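Putative periplasmic or exported protein (Salmonella enterica subsp. enterica serovar Typhimurium, PDB 4GQZ) probably binds copper in the bacterial periplasm and contributes to copper resistance, and forms a V-shaped dimer. Local coordinates at residues B[75-81]-B[150-156]; B[63-69]-B[118-124]; B[98-102]-B[128-132]. One frame throughout, in Å; residues are numbered along the deposited sequence.

Overall arrangement
From the N terminus, the chain passes two helices and four strands before strand 63-68, the central strand of a three-stranded mixed sheet. Contact 2 brings residues 118-124 back against it, antiparallel, and closes a loop of 48 residues. Contact 1 starts just after that strand, at 75-81, and ends near the C terminus at 150-156, so it crosses contact 2; its strand 154-155 adds to the other side of strand 63-68, running parallel. Contact 3, between 98-102 and 128-132, is nested inside contact 1 and crosses contact 2. It belongs to the neighbouring antiparallel sheet, whose Leu-132 packs on Phe-68 and Leu-155 of the mixed sheet, and whose Val-99 packs on Leu-124.

Contact 1: B[75-81]-B[150-156]; sequences THPCFNH and DSQTCLT
Cys-78 and Cys-154 are joined covalently, SG to SG at 2.1 Å, and this disulfide forms the middle of the contact. Each sulfur lies trans to its own backbone N, and the bridge has a chi3 of 93°, close to the relaxed right angle. The His-81 ring lies obliquely to Cys-154 SG, while its NE2 bonds to Asp-28.

Hydrogen bonds flank the bridge. On one side, the hydroxyl OG1 of Thr-156 donates to His-76 O at 2.7 Å, approaching somewhat out of the carbonyl plane. On the other, His-81 N gives a nearly straight bond (169°) to Thr-153 OG1 at 3.0 Å; that oxygen also bonds to Ile-42 O, so one hydroxyl links three chain segments. Phe-79 O accepts two weak bonds, from the backbone N of Thr-153 and of Cys-154. A water bridges Asn-80 OD1 and Ser-151 O, donating to both.

The apolar share falls to Phe-79. Gln-152 CB sits over one face of its ring, 3.8 Å from the centroid and displaced toward the rim, a CH-pi contact, and Asp-150 O comes to the ring edge near CZ.

The arrangement is a disulfide cross-link that staples a long irregular loop to the short edge strand 154-155 of the mixed sheet, in keeping with a protein of the oxidising periplasm.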
ATOM      1  N   THR B  75      26.417  15.252  -8.787  1.00 22.61           N
ATOM      2  CA  THR B  75      25.026  14.893  -8.525  1.00 22.73           C
ATOM      3  C   THR B  75      24.059  15.939  -9.087  1.00 24.04           C
ATOM      4  O   THR B  75      24.474  16.982  -9.591  1.00 24.38           O
ATOM      5  CB  THR B  75      24.772  14.681  -7.008  1.00 20.33           C
ATOM      6  OG1 THR B  75      23.500  14.043  -6.809  1.00 21.24           O
ATOM      7  CG2 THR B  75      24.799  15.998  -6.266  1.00 21.80           C
ATOM      8  N   HIS B  76      22.769  15.641  -9.027  1.00 22.63           N
ATOM      9  CA  HIS B  76      21.750  16.576  -9.495  1.00 24.39           C
ATOM     10  C   HIS B  76      20.668  16.654  -8.440  1.00 22.87           C
ATOM     11  O   HIS B  76      20.445  15.686  -7.724  1.00 21.66           O
ATOM     12  CB  HIS B  76      21.174  16.109 -10.829  1.00 24.24           C
ATOM     13  CG  HIS B  76      22.211  15.911 -11.888  1.00 24.13           C
ATOM     14  ND1 HIS B  76      22.980  14.767 -11.975  1.00 26.35           N
ATOM     15  CD2 HIS B  76      22.633  16.723 -12.886  1.00 25.02           C
ATOM     16  CE1 HIS B  76      23.815  14.876 -12.993  1.00 25.51           C
ATOM     17  NE2 HIS B  76      23.622  16.053 -13.565  1.00 25.69           N
ATOM     18  N   PRO B  77      20.007  17.815  -8.320  1.00 24.13           N
ATOM     19  CA  PRO B  77      18.969  17.969  -7.300  1.00 25.06           C
ATOM     20  C   PRO B  77      17.711  17.198  -7.662  1.00 27.04           C
ATOM     21  O   PRO B  77      17.476  16.885  -8.831  1.00 27.71           O
ATOM     22  CB  PRO B  77      18.708  19.478  -7.288  1.00 28.31           C
ATOM     23  CG  PRO B  77      19.121  19.958  -8.637  1.00 28.13           C
ATOM     24  CD  PRO B  77      20.289  19.081  -9.029  1.00 25.66           C
ATOM     25  N   CYS B  78      16.906  16.899  -6.652  1.00 27.98           N
ATOM     26  CA  CYS B  78      15.783  15.987  -6.804  1.00 28.99           C
ATOM     27  C   CYS B  78      14.875  16.212  -5.606  1.00 29.81           C
ATOM     28  O   CYS B  78      15.356  16.255  -4.472  1.00 30.54           O
ATOM     29  CB  CYS B  78      16.317  14.542  -6.783  1.00 29.76           C
ATOM     30  SG  CYS B  78      15.218  13.259  -7.446  1.00 41.76           S
ATOM     31  N   PHE B  79      13.574  16.373  -5.825  1.00 30.66           N
ATOM     32  CA  PHE B  79      12.663  16.376  -4.685  1.00 28.33           C
ATOM     33  C   PHE B  79      11.788  15.119  -4.688  1.00 28.55           C
ATOM     34  O   PHE B  79      11.896  14.267  -3.796  1.00 27.60           O
ATOM     35  CB  PHE B  79      11.809  17.646  -4.608  1.00 28.70           C
ATOM     36  CG  PHE B  79      11.054  17.770  -3.313  1.00 32.66           C
ATOM     37  CD1 PHE B  79      11.722  18.105  -2.136  1.00 33.54           C
ATOM     38  CD2 PHE B  79       9.689  17.512  -3.255  1.00 32.31           C
ATOM     39  CE1 PHE B  79      11.037  18.198  -0.931  1.00 32.76           C
ATOM     40  CE2 PHE B  79       8.998  17.601  -2.050  1.00 31.65           C
ATOM     41  CZ  PHE B  79       9.673  17.944  -0.891  1.00 32.72           C
ATOM     42  N   ASN B  80      10.934  14.997  -5.694  1.00 26.83           N
ATOM     43  CA  ASN B  80      10.206  13.752  -5.902  1.00 26.29           C
ATOM     44  C   ASN B  80      10.905  12.898  -6.958  1.00 24.79           C
ATOM     45  O   ASN B  80      11.214  13.374  -8.046  1.00 24.23           O
ATOM     46  CB  ASN B  80       8.744  14.032  -6.264  1.00 23.96           C
ATOM     47  CG  ASN B  80       7.925  14.432  -5.051  1.00 25.99           C
ATOM     48  OD1 ASN B  80       8.200  13.984  -3.931  1.00 27.62           O
ATOM     49  ND2 ASN B  80       6.935  15.289  -5.254  1.00 29.08           N
ATOM     50  N   HIS B  81      11.157  11.640  -6.626  1.00 20.36           N
ATOM     51  CA  HIS B  81      11.926  10.758  -7.503  1.00 20.79           C
ATOM     52  C   HIS B  81      11.216  10.450  -8.815  1.00 22.06           C
ATOM     53  O   HIS B  81      10.050  10.079  -8.823  1.00 20.10           O
ATOM     54  CB  HIS B  81      12.247   9.446  -6.779  1.00 19.50           C
ATOM     55  CG  HIS B  81      13.024   8.473  -7.609  1.00 17.60           C
ATOM     56  ND1 HIS B  81      14.157   8.825  -8.306  1.00 18.97           N
ATOM     57  CD2 HIS B  81      12.839   7.149  -7.838  1.00 18.15           C
ATOM     58  CE1 HIS B  81      14.637   7.765  -8.935  1.00 19.43           C
ATOM     59  NE2 HIS B  81      13.853   6.735  -8.667  1.00 19.07           N
ATOM     60  N   ASP B 150       5.267  15.656   3.877  1.00 27.27           N
ATOM     61  CA  ASP B 150       5.924  16.688   3.084  1.00 30.26           C
ATOM     62  C   ASP B 150       7.391  16.365   2.789  1.00 30.06           C
ATOM     63  O   ASP B 150       8.107  17.190   2.221  1.00 31.66           O
ATOM     64  CB  ASP B 150       5.795  18.064   3.756  1.00 34.45           C
ATOM     65  CG  ASP B 150       6.387  18.097   5.148  1.00 34.95           C
ATOM     66  OD1 ASP B 150       6.446  17.038   5.803  1.00 36.59           O
ATOM     67  OD2 ASP B 150       6.791  19.187   5.600  1.00 40.28           O
ATOM     68  N   SER B 151       7.831  15.163   3.160  1.00 26.72           N
ATOM     69  CA  SER B 151       9.221  14.770   2.935  1.00 26.37           C
ATOM     70  C   SER B 151       9.465  14.303   1.500  1.00 25.43           C
ATOM     71  O   SER B 151       8.595  13.679   0.887  1.00 25.54           O
ATOM     72  CB  SER B 151       9.632  13.663   3.905  1.00 24.00           C
ATOM     73  OG  SER B 151       9.483  14.068   5.257  1.00 24.56           O
ATOM     74  N   GLN B 152      10.662  14.583   0.988  1.00 25.74           N
ATOM     75  CA  GLN B 152      11.035  14.207  -0.381  1.00 27.78           C
ATOM     76  C   GLN B 152      11.205  12.703  -0.512  1.00 23.22           C
ATOM     77  O   GLN B 152      11.529  12.026   0.460  1.00 22.98           O
ATOM     78  CB  GLN B 152      12.337  14.900  -0.793  1.00 27.69           C
ATOM     79  CG  GLN B 152      13.558  14.347  -0.081  1.00 28.48           C
ATOM     80  CD  GLN B 152      14.749  15.288  -0.116  1.00 32.84           C
ATOM     81  OE1 GLN B 152      15.167  15.804   0.918  1.00 36.53           O
ATOM     82  NE2 GLN B 152      15.309  15.503  -1.303  1.00 31.09           N
ATOM     83  N   THR B 153      10.988  12.184  -1.719  1.00 22.65           N
ATOM     84  CA  THR B 153      11.144  10.759  -1.968  1.00 21.63           C
ATOM     85  C   THR B 153      12.462  10.489  -2.685  1.00 22.41           C
ATOM     86  O   THR B 153      12.818   9.333  -2.961  1.00 21.67           O
ATOM     87  CB  THR B 153       9.962  10.221  -2.789  1.00 21.69           C
ATOM     88  OG1 THR B 153       9.893  10.895  -4.064  1.00 16.75           O
ATOM     89  CG2 THR B 153       8.678  10.452  -2.018  1.00 19.88           C
ATOM     90  N   CYS B 154      13.196  11.559  -2.973  1.00 21.64           N
ATOM     91  CA  CYS B 154      14.443  11.427  -3.695  1.00 22.22           C
ATOM     92  C   CYS B 154      15.579  12.047  -2.891  1.00 23.65           C
ATOM     93  O   CYS B 154      15.491  13.200  -2.467  1.00 23.77           O
ATOM     94  CB  CYS B 154      14.325  12.108  -5.060  1.00 24.21           C
ATOM     95  SG  CYS B 154      15.662  11.708  -6.171  1.00 27.91           S
ATOM     96  N   LEU B 155      16.640  11.274  -2.679  1.00 21.58           N
ATOM     97  CA  LEU B 155      17.810  11.747  -1.933  1.00 20.41           C
ATOM     98  C   LEU B 155      19.051  11.555  -2.805  1.00 19.52           C
ATOM     99  O   LEU B 155      19.466  10.416  -3.063  1.00 17.49           O
ATOM    100  CB  LEU B 155      17.946  10.968  -0.620  1.00 16.68           C
ATOM    101  CG  LEU B 155      19.208  11.247   0.198  1.00 21.14           C
ATOM    102  CD1 LEU B 155      19.332  12.731   0.515  1.00 20.43           C
ATOM    103  CD2 LEU B 155      19.217  10.429   1.473  1.00 20.83           C
ATOM    104  N   THR B 156      19.642  12.654  -3.281  1.00 18.33           N
ATOM    105  CA  THR B 156      20.830  12.555  -4.132  1.00 20.04           C
ATOM    106  C   THR B 156      22.065  13.152  -3.460  1.00 19.50           C
ATOM    107  O   THR B 156      23.170  13.050  -3.989  1.00 19.81           O
ATOM    108  CB  THR B 156      20.618  13.242  -5.499  1.00 18.46           C
ATOM    109  OG1 THR B 156      20.124  14.569  -5.287  1.00 20.10           O
ATOM    110  CG2 THR B 156      19.595  12.475  -6.350  1.00 21.16           C
TER
HETATM  111  O   HOH W   1       6.703  13.992  -1.333  1.00 26.13           O

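Contact 2: B[63-69]-B[118-124]; sequences KFYLSFA and GFIGVWL
Tyr-65 and Trp-123 face each other as a non-hydrogen-bonded pair, and the tyrosine can be followed outward. Its CB lies over the six-membered ring of Trp-123, 4.0 Å from the centroid in a CH-pi contact. With CG trans to the backbone N (chi1 -169°), the ring then runs across the indole: CD1 rests over the indole face, 3.3 Å from Trp-123 CE2, and CE1 reaches CE2 and NE1. The two planes meet obliquely at 49°. Farther out, CZ comes up to Gly-121 CA, and OH lies 3.5 Å from that same CA. The hydroxyl bonds to Asp-28, which also takes Ser-67 OG, while Trp-123 NE1 bonds to Asp-25; helix 20-28 thus covers this face.

On the opposite face, Phe-68 turns its ring back over Ile-120, because CG stands between the backbone N and carbonyl carbon (chi1 57°). Ile-120 CB sits over that ring, 4.0 Å from its centroid, and Val-122 CG1 meets its edge. Leu-66 CD2 touches Leu-124 CD1 at 4.1 Å. At the end of the pairing, Ala-69 CB is centred over the Phe-119 ring, 3.7 Å from the centroid.

Six backbone bonds link the pairs Phe-64/Leu-124, Leu-66/Val-122 and Phe-68/Ile-120; the first, Phe-64 N to Leu-124 O, measures 2.7 Å. This is a regular antiparallel beta ladder, with a helix on one face and the neighbouring sheet on the other.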
ATOM      1  N   LYS B  63       3.739   2.262   3.940  1.00 19.45           N
ATOM      2  CA  LYS B  63       5.166   2.557   3.935  1.00 17.85           C
ATOM      3  C   LYS B  63       5.528   3.710   3.008  1.00 18.74           C
ATOM      4  O   LYS B  63       4.966   3.851   1.913  1.00 18.88           O
ATOM      5  CB  LYS B  63       5.949   1.319   3.504  1.00 18.12           C
ATOM      6  CG  LYS B  63       5.782   0.131   4.432  1.00 23.65           C
ATOM      7  CD  LYS B  63       6.453   0.415   5.760  1.00 23.23           C
ATOM      8  CE  LYS B  63       6.412  -0.811   6.676  1.00 27.95           C
ATOM      9  NZ  LYS B  63       5.027  -1.359   6.770  1.00 32.55           N
ATOM     10  N   PHE B  64       6.491   4.514   3.447  1.00 15.64           N
ATOM     11  CA  PHE B  64       7.049   5.597   2.647  1.00 16.83           C
ATOM     12  C   PHE B  64       8.183   5.037   1.774  1.00 15.42           C
ATOM     13  O   PHE B  64       9.027   4.253   2.240  1.00 15.95           O
ATOM     14  CB  PHE B  64       7.582   6.647   3.623  1.00 17.46           C
ATOM     15  CG  PHE B  64       8.122   7.895   2.980  1.00 18.49           C
ATOM     16  CD1 PHE B  64       9.384   7.915   2.410  1.00 16.90           C
ATOM     17  CD2 PHE B  64       7.388   9.069   3.014  1.00 18.90           C
ATOM     18  CE1 PHE B  64       9.891   9.074   1.857  1.00 19.01           C
ATOM     19  CE2 PHE B  64       7.893  10.230   2.476  1.00 19.35           C
ATOM     20  CZ  PHE B  64       9.135  10.233   1.891  1.00 19.66           C
ATOM     21  N   TYR B  65       8.209   5.430   0.506  1.00 13.91           N
ATOM     22  CA  TYR B  65       9.288   5.027  -0.388  1.00 14.65           C
ATOM     23  C   TYR B  65      10.321   6.123  -0.533  1.00 17.00           C
ATOM     24  O   TYR B  65      10.030   7.209  -1.042  1.00 16.19           O
ATOM     25  CB  TYR B  65       8.742   4.708  -1.767  1.00 15.35           C
ATOM     26  CG  TYR B  65       9.717   4.021  -2.714  1.00 16.67           C
ATOM     27  CD1 TYR B  65      10.092   2.704  -2.512  1.00 15.79           C
ATOM     28  CD2 TYR B  65      10.198   4.672  -3.850  1.00 16.28           C
ATOM     29  CE1 TYR B  65      10.944   2.050  -3.394  1.00 18.03           C
ATOM     30  CE2 TYR B  65      11.057   4.021  -4.747  1.00 16.93           C
ATOM     31  CZ  TYR B  65      11.419   2.708  -4.500  1.00 16.49           C
ATOM     32  OH  TYR B  65      12.264   2.036  -5.352  1.00 17.18           O
ATOM     33  N   LEU B  66      11.535   5.822  -0.098  1.00 14.73           N
ATOM     34  CA  LEU B  66      12.660   6.702  -0.333  1.00 15.74           C
ATOM     35  C   LEU B  66      13.609   6.074  -1.358  1.00 17.15           C
ATOM     36  O   LEU B  66      14.083   4.945  -1.175  1.00 16.06           O
ATOM     37  CB  LEU B  66      13.380   6.936   0.986  1.00 16.79           C
ATOM     38  CG  LEU B  66      14.634   7.802   0.907  1.00 19.32           C
ATOM     39  CD1 LEU B  66      14.295   9.219   0.433  1.00 18.39           C
ATOM     40  CD2 LEU B  66      15.329   7.795   2.268  1.00 19.17           C
ATOM     41  N   SER B  67      13.904   6.797  -2.437  1.00 17.27           N
ATOM     42  CA  SER B  67      14.866   6.285  -3.424  1.00 16.76           C
ATOM     43  C   SER B  67      16.096   7.187  -3.438  1.00 18.73           C
ATOM     44  O   SER B  67      15.980   8.402  -3.575  1.00 19.27           O
ATOM     45  CB  SER B  67      14.213   6.161  -4.817  1.00 18.99           C
ATOM     46  OG  SER B  67      15.017   5.399  -5.720  1.00 17.62           O
ATOM     47  N   PHE B  68      17.278   6.608  -3.254  1.00 16.23           N
ATOM     48  CA  PHE B  68      18.476   7.429  -3.174  1.00 16.37           C
ATOM     49  C   PHE B  68      19.573   6.955  -4.123  1.00 17.49           C
ATOM     50  O   PHE B  68      19.624   5.776  -4.510  1.00 17.34           O
ATOM     51  CB  PHE B  68      18.977   7.455  -1.720  1.00 17.17           C
ATOM     52  CG  PHE B  68      19.259   6.097  -1.150  1.00 17.70           C
ATOM     53  CD1 PHE B  68      18.255   5.367  -0.535  1.00 18.13           C
ATOM     54  CD2 PHE B  68      20.539   5.563  -1.204  1.00 19.62           C
ATOM     55  CE1 PHE B  68      18.513   4.113   0.005  1.00 18.68           C
ATOM     56  CE2 PHE B  68      20.807   4.314  -0.671  1.00 20.88           C
ATOM     57  CZ  PHE B  68      19.783   3.585  -0.063  1.00 19.64           C
ATOM     58  N   ALA B  69      20.470   7.868  -4.486  1.00 16.16           N
ATOM     59  CA  ALA B  69      21.496   7.551  -5.462  1.00 16.30           C
ATOM     60  C   ALA B  69      22.818   8.075  -4.946  1.00 17.19           C
ATOM     61  O   ALA B  69      23.047   9.277  -4.953  1.00 18.44           O
ATOM     62  CB  ALA B  69      21.166   8.186  -6.810  1.00 18.09           C
ATOM     63  N   GLY B 118      20.837   3.605 -11.187  1.00 19.31           N
ATOM     64  CA  GLY B 118      21.732   4.140 -10.169  1.00 19.31           C
ATOM     65  C   GLY B 118      21.106   4.405  -8.808  1.00 19.42           C
ATOM     66  O   GLY B 118      21.776   4.921  -7.894  1.00 17.86           O
ATOM     67  N   PHE B 119      19.829   4.050  -8.653  1.00 19.18           N
ATOM     68  CA  PHE B 119      19.154   4.274  -7.371  1.00 18.67           C
ATOM     69  C   PHE B 119      19.016   2.998  -6.544  1.00 20.16           C
ATOM     70  O   PHE B 119      19.165   1.881  -7.058  1.00 20.07           O
ATOM     71  CB  PHE B 119      17.771   4.894  -7.595  1.00 18.64           C
ATOM     72  CG  PHE B 119      17.804   6.361  -7.917  1.00 18.61           C
ATOM     73  CD1 PHE B 119      18.107   6.804  -9.214  1.00 19.48           C
ATOM     74  CD2 PHE B 119      17.517   7.303  -6.933  1.00 16.93           C
ATOM     75  CE1 PHE B 119      18.133   8.166  -9.525  1.00 18.69           C
ATOM     76  CE2 PHE B 119      17.538   8.672  -7.230  1.00 18.36           C
ATOM     77  CZ  PHE B 119      17.851   9.106  -8.537  1.00 19.16           C
ATOM     78  N   ILE B 120      18.751   3.188  -5.253  1.00 17.08           N
ATOM     79  CA  ILE B 120      18.266   2.131  -4.375  1.00 18.85           C
ATOM     80  C   ILE B 120      17.002   2.636  -3.696  1.00 17.97           C
ATOM     81  O   ILE B 120      16.970   3.774  -3.225  1.00 17.74           O
ATOM     82  CB  ILE B 120      19.282   1.807  -3.274  1.00 18.15           C
ATOM     83  CG1 ILE B 120      20.610   1.350  -3.899  1.00 19.46           C
ATOM     84  CG2 ILE B 120      18.716   0.745  -2.338  1.00 20.71           C
ATOM     85  CD1 ILE B 120      21.788   1.423  -2.974  1.00 23.13           C
ATOM     86  N   GLY B 121      15.962   1.809  -3.628  1.00 16.36           N
ATOM     87  CA  GLY B 121      14.749   2.201  -2.932  1.00 17.69           C
ATOM     88  C   GLY B 121      14.549   1.442  -1.626  1.00 19.56           C
ATOM     89  O   GLY B 121      14.805   0.239  -1.560  1.00 18.56           O
ATOM     90  N   VAL B 122      14.135   2.140  -0.569  1.00 17.92           N
ATOM     91  CA  VAL B 122      13.746   1.454   0.663  1.00 15.83           C
ATOM     92  C   VAL B 122      12.335   1.825   1.086  1.00 16.91           C
ATOM     93  O   VAL B 122      11.874   2.941   0.845  1.00 15.77           O
ATOM     94  CB  VAL B 122      14.707   1.742   1.831  1.00 17.89           C
ATOM     95  CG1 VAL B 122      16.069   1.128   1.550  1.00 21.62           C
ATOM     96  CG2 VAL B 122      14.837   3.250   2.061  1.00 16.14           C
ATOM     97  N   TRP B 123      11.660   0.886   1.739  1.00 17.58           N
ATOM     98  CA  TRP B 123      10.321   1.121   2.248  1.00 17.06           C
ATOM     99  C   TRP B 123      10.384   1.332   3.751  1.00 18.49           C
ATOM    100  O   TRP B 123      10.837   0.460   4.502  1.00 18.51           O
ATOM    101  CB  TRP B 123       9.424  -0.062   1.896  1.00 18.24           C
ATOM    102  CG  TRP B 123       9.154  -0.178   0.405  1.00 18.82           C
ATOM    103  CD1 TRP B 123       9.806  -0.985  -0.496  1.00 19.28           C
ATOM    104  CD2 TRP B 123       8.157   0.531  -0.341  1.00 18.31           C
ATOM    105  NE1 TRP B 123       9.272  -0.815  -1.751  1.00 19.06           N
ATOM    106  CE2 TRP B 123       8.256   0.103  -1.684  1.00 19.15           C
ATOM    107  CE3 TRP B 123       7.196   1.487  -0.006  1.00 17.31           C
ATOM    108  CZ2 TRP B 123       7.431   0.609  -2.692  1.00 19.56           C
ATOM    109  CZ3 TRP B 123       6.375   1.983  -1.000  1.00 19.87           C
ATOM    110  CH2 TRP B 123       6.500   1.546  -2.333  1.00 19.77           C
ATOM    111  N   LEU B 124       9.925   2.497   4.192  1.00 18.29           N
ATOM    112  CA  LEU B 124      10.188   2.951   5.551  1.00 17.23           C
ATOM    113  C   LEU B 124       8.879   3.279   6.276  1.00 18.26           C
ATOM    114  O   LEU B 124       7.898   3.678   5.642  1.00 19.12           O
ATOM    115  CB  LEU B 124      11.092   4.191   5.500  1.00 19.26           C
ATOM    116  CG  LEU B 124      12.495   4.032   4.900  1.00 17.83           C
ATOM    117  CD1 LEU B 124      13.205   5.357   4.848  1.00 19.15           C
ATOM    118  CD2 LEU B 124      13.320   3.057   5.726  1.00 18.80           C
TER

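Contact 3: B[98-102]-B[128-132]; sequences KVTDS and MEGTL
Val-99 and Leu-132 make the tight part of this contact: Val-99 CG2 meets Leu-132 CD1 at 3.6 Å, on the face that Ile-145 also covers. The leucine's CD1 also lies 3.6 Å from Lys-98 O. Selenomethionine Met-128 closes the same side farther along. Its chain bends at chi2 and chi3, which brings the terminal CE back to Asp-101, 4.0 Å from its CA.

The backbone is firm in the middle, where Thr-100 and Thr-131 exchange two hydrogen bonds: Thr-100 N to Thr-131 O at 3.0 Å, nearly straight (169°), and Thr-131 N to Thr-100 O at 2.9 Å. At the next pair the strands come close, with Gly-130 CA only 4.1 Å from Asp-101 CA.

The other face is looser and wetter. Side chains of Thr-100 and Thr-131 lie alongside one another and point the same way, yet Thr-100 OG1 stays 4.0 Å from Thr-131 CB. A water joins Thr-100 OG1 to the backbone O of Thr-131, donating to the latter. Toward the strand end, Ser-102 N makes only a weak, bent bond to Glu-129 O, and a second water sits between Ser-102 OG and Glu-129 N, the latter link being weak. Asp-101 turns its carboxylate to Ala-105 N.

Apolar carbons on one face and hydroxyls tied by water to the opposite backbone on the other imply a two-sided ladder, with cohesion coming from the buried residues and central backbone bonds and with a solvated outer surface.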
ATOM      1  N   LYS B  98      22.315   1.464   5.792  1.00 20.25           N
ATOM      2  CA  LYS B  98      21.773   1.448   7.149  1.00 21.46           C
ATOM      3  C   LYS B  98      20.831   2.609   7.384  1.00 21.11           C
ATOM      4  O   LYS B  98      21.186   3.761   7.139  1.00 20.58           O
ATOM      5  CB  LYS B  98      22.885   1.486   8.205  1.00 23.16           C
ATOM      6  CG  LYS B  98      22.336   1.381   9.630  1.00 22.92           C
ATOM      7  CD  LYS B  98      23.435   1.177  10.683  1.00 27.83           C
ATOM      8  CE  LYS B  98      24.339   2.384  10.797  1.00 27.25           C
ATOM      9  NZ  LYS B  98      25.465   2.104  11.730  1.00 30.92           N
ATOM     10  N   VAL B  99      19.626   2.315   7.859  1.00 18.97           N
ATOM     11  CA  VAL B  99      18.712   3.375   8.248  1.00 19.94           C
ATOM     12  C   VAL B  99      18.385   3.235   9.723  1.00 20.73           C
ATOM     13  O   VAL B  99      17.967   2.161  10.169  1.00 20.03           O
ATOM     14  CB  VAL B  99      17.415   3.340   7.439  1.00 20.81           C
ATOM     15  CG1 VAL B  99      16.398   4.325   8.030  1.00 20.60           C
ATOM     16  CG2 VAL B  99      17.700   3.678   5.991  1.00 18.92           C
ATOM     17  N   THR B 100      18.587   4.317  10.471  1.00 20.54           N
ATOM     18  CA  THR B 100      18.367   4.319  11.911  1.00 21.68           C
ATOM     19  C   THR B 100      17.415   5.454  12.275  1.00 23.72           C
ATOM     20  O   THR B 100      17.545   6.553  11.748  1.00 23.69           O
ATOM     21  CB  THR B 100      19.714   4.483  12.686  1.00 23.32           C
ATOM     22  OG1 THR B 100      20.369   5.693  12.284  1.00 27.62           O
ATOM     23  CG2 THR B 100      20.644   3.330  12.392  1.00 22.16           C
ATOM     24  N   ASP B 101      16.461   5.210  13.171  1.00 23.44           N
ATOM     25  CA  ASP B 101      15.502   6.270  13.514  1.00 23.28           C
ATOM     26  C   ASP B 101      16.007   7.182  14.642  1.00 25.64           C
ATOM     27  O   ASP B 101      17.103   6.973  15.165  1.00 25.81           O
ATOM     28  CB  ASP B 101      14.092   5.716  13.781  1.00 25.05           C
ATOM     29  CG  ASP B 101      13.977   4.904  15.080  1.00 28.89           C
ATOM     30  OD1 ASP B 101      14.874   4.965  15.947  1.00 27.53           O
ATOM     31  OD2 ASP B 101      12.946   4.200  15.234  1.00 29.86           O
ATOM     32  N   SER B 102      15.212   8.184  15.015  1.00 26.23           N
ATOM     33  CA  SER B 102      15.652   9.185  15.988  1.00 28.16           C
ATOM     34  C   SER B 102      15.874   8.620  17.396  1.00 29.37           C
ATOM     35  O   SER B 102      16.563   9.242  18.203  1.00 31.74           O
ATOM     36  CB  SER B 102      14.668  10.349  16.053  1.00 26.71           C
ATOM     37  OG  SER B 102      13.403   9.895  16.483  1.00 29.19           O
HETATM   38  N   MSE B 128       8.619   9.073  10.578  1.00 22.25           N
HETATM   39  CA  MSE B 128       9.831   8.949  11.377  1.00 24.89           C
HETATM   40  C   MSE B 128      10.835  10.002  10.928  1.00 23.41           C
HETATM   41  O   MSE B 128      10.684  10.605   9.863  1.00 21.73           O
HETATM   42  CB  MSE B 128      10.444   7.544  11.270  1.00 26.74           C
HETATM   43  CG  MSE B 128      10.805   7.120   9.855  1.00 26.96           C
HETATM   44 SE   MSE B 128      12.410   5.964   9.710  1.00 52.13          SE
HETATM   45  CE  MSE B 128      13.770   7.315  10.034  1.00 25.39           C
ATOM     46  N   GLU B 129      11.837  10.237  11.768  1.00 23.32           N
ATOM     47  CA  GLU B 129      12.987  11.060  11.434  1.00 24.57           C
ATOM     48  C   GLU B 129      14.199  10.188  11.734  1.00 24.32           C
ATOM     49  O   GLU B 129      14.164   9.368  12.658  1.00 24.47           O
ATOM     50  CB  GLU B 129      13.035  12.304  12.326  1.00 26.28           C
ATOM     51  CG  GLU B 129      11.726  13.057  12.424  1.00 30.68           C
ATOM     52  CD  GLU B 129      11.830  14.301  13.286  1.00 34.66           C
ATOM     53  OE1 GLU B 129      11.421  15.388  12.812  1.00 38.48           O
ATOM     54  OE2 GLU B 129      12.308  14.192  14.436  1.00 37.19           O
ATOM     55  N   GLY B 130      15.267  10.333  10.965  1.00 22.53           N
ATOM     56  CA  GLY B 130      16.439   9.526  11.247  1.00 23.21           C
ATOM     57  C   GLY B 130      17.606   9.821  10.341  1.00 22.01           C
ATOM     58  O   GLY B 130      17.771  10.947   9.852  1.00 21.73           O
ATOM     59  N   THR B 131      18.422   8.798  10.116  1.00 20.60           N
ATOM     60  CA  THR B 131      19.640   8.961   9.335  1.00 20.64           C
ATOM     61  C   THR B 131      19.790   7.781   8.407  1.00 21.17           C
ATOM     62  O   THR B 131      19.549   6.639   8.802  1.00 19.29           O
ATOM     63  CB  THR B 131      20.891   9.050  10.238  1.00 22.20           C
ATOM     64  OG1 THR B 131      20.758  10.162  11.131  1.00 25.97           O
ATOM     65  CG2 THR B 131      22.172   9.239   9.404  1.00 21.82           C
ATOM     66  N   LEU B 132      20.178   8.057   7.168  1.00 18.51           N
ATOM     67  CA  LEU B 132      20.558   7.007   6.231  1.00 19.67           C
ATOM     68  C   LEU B 132      22.074   7.059   6.073  1.00 20.56           C
ATOM     69  O   LEU B 132      22.639   8.138   5.873  1.00 21.76           O
ATOM     70  CB  LEU B 132      19.904   7.241   4.866  1.00 18.10           C
ATOM     71  CG  LEU B 132      20.559   6.472   3.710  1.00 22.37           C
ATOM     72  CD1 LEU B 132      20.310   4.987   3.845  1.00 23.04           C
ATOM     73  CD2 LEU B 132      20.105   6.966   2.345  1.00 23.44           C
TER
HETATM   74  O   HOH W   2      22.047   5.175   9.869  1.00 23.11           O
HETATM   75  O   HOH W   3      11.469   8.551  14.601  1.00 18.28           O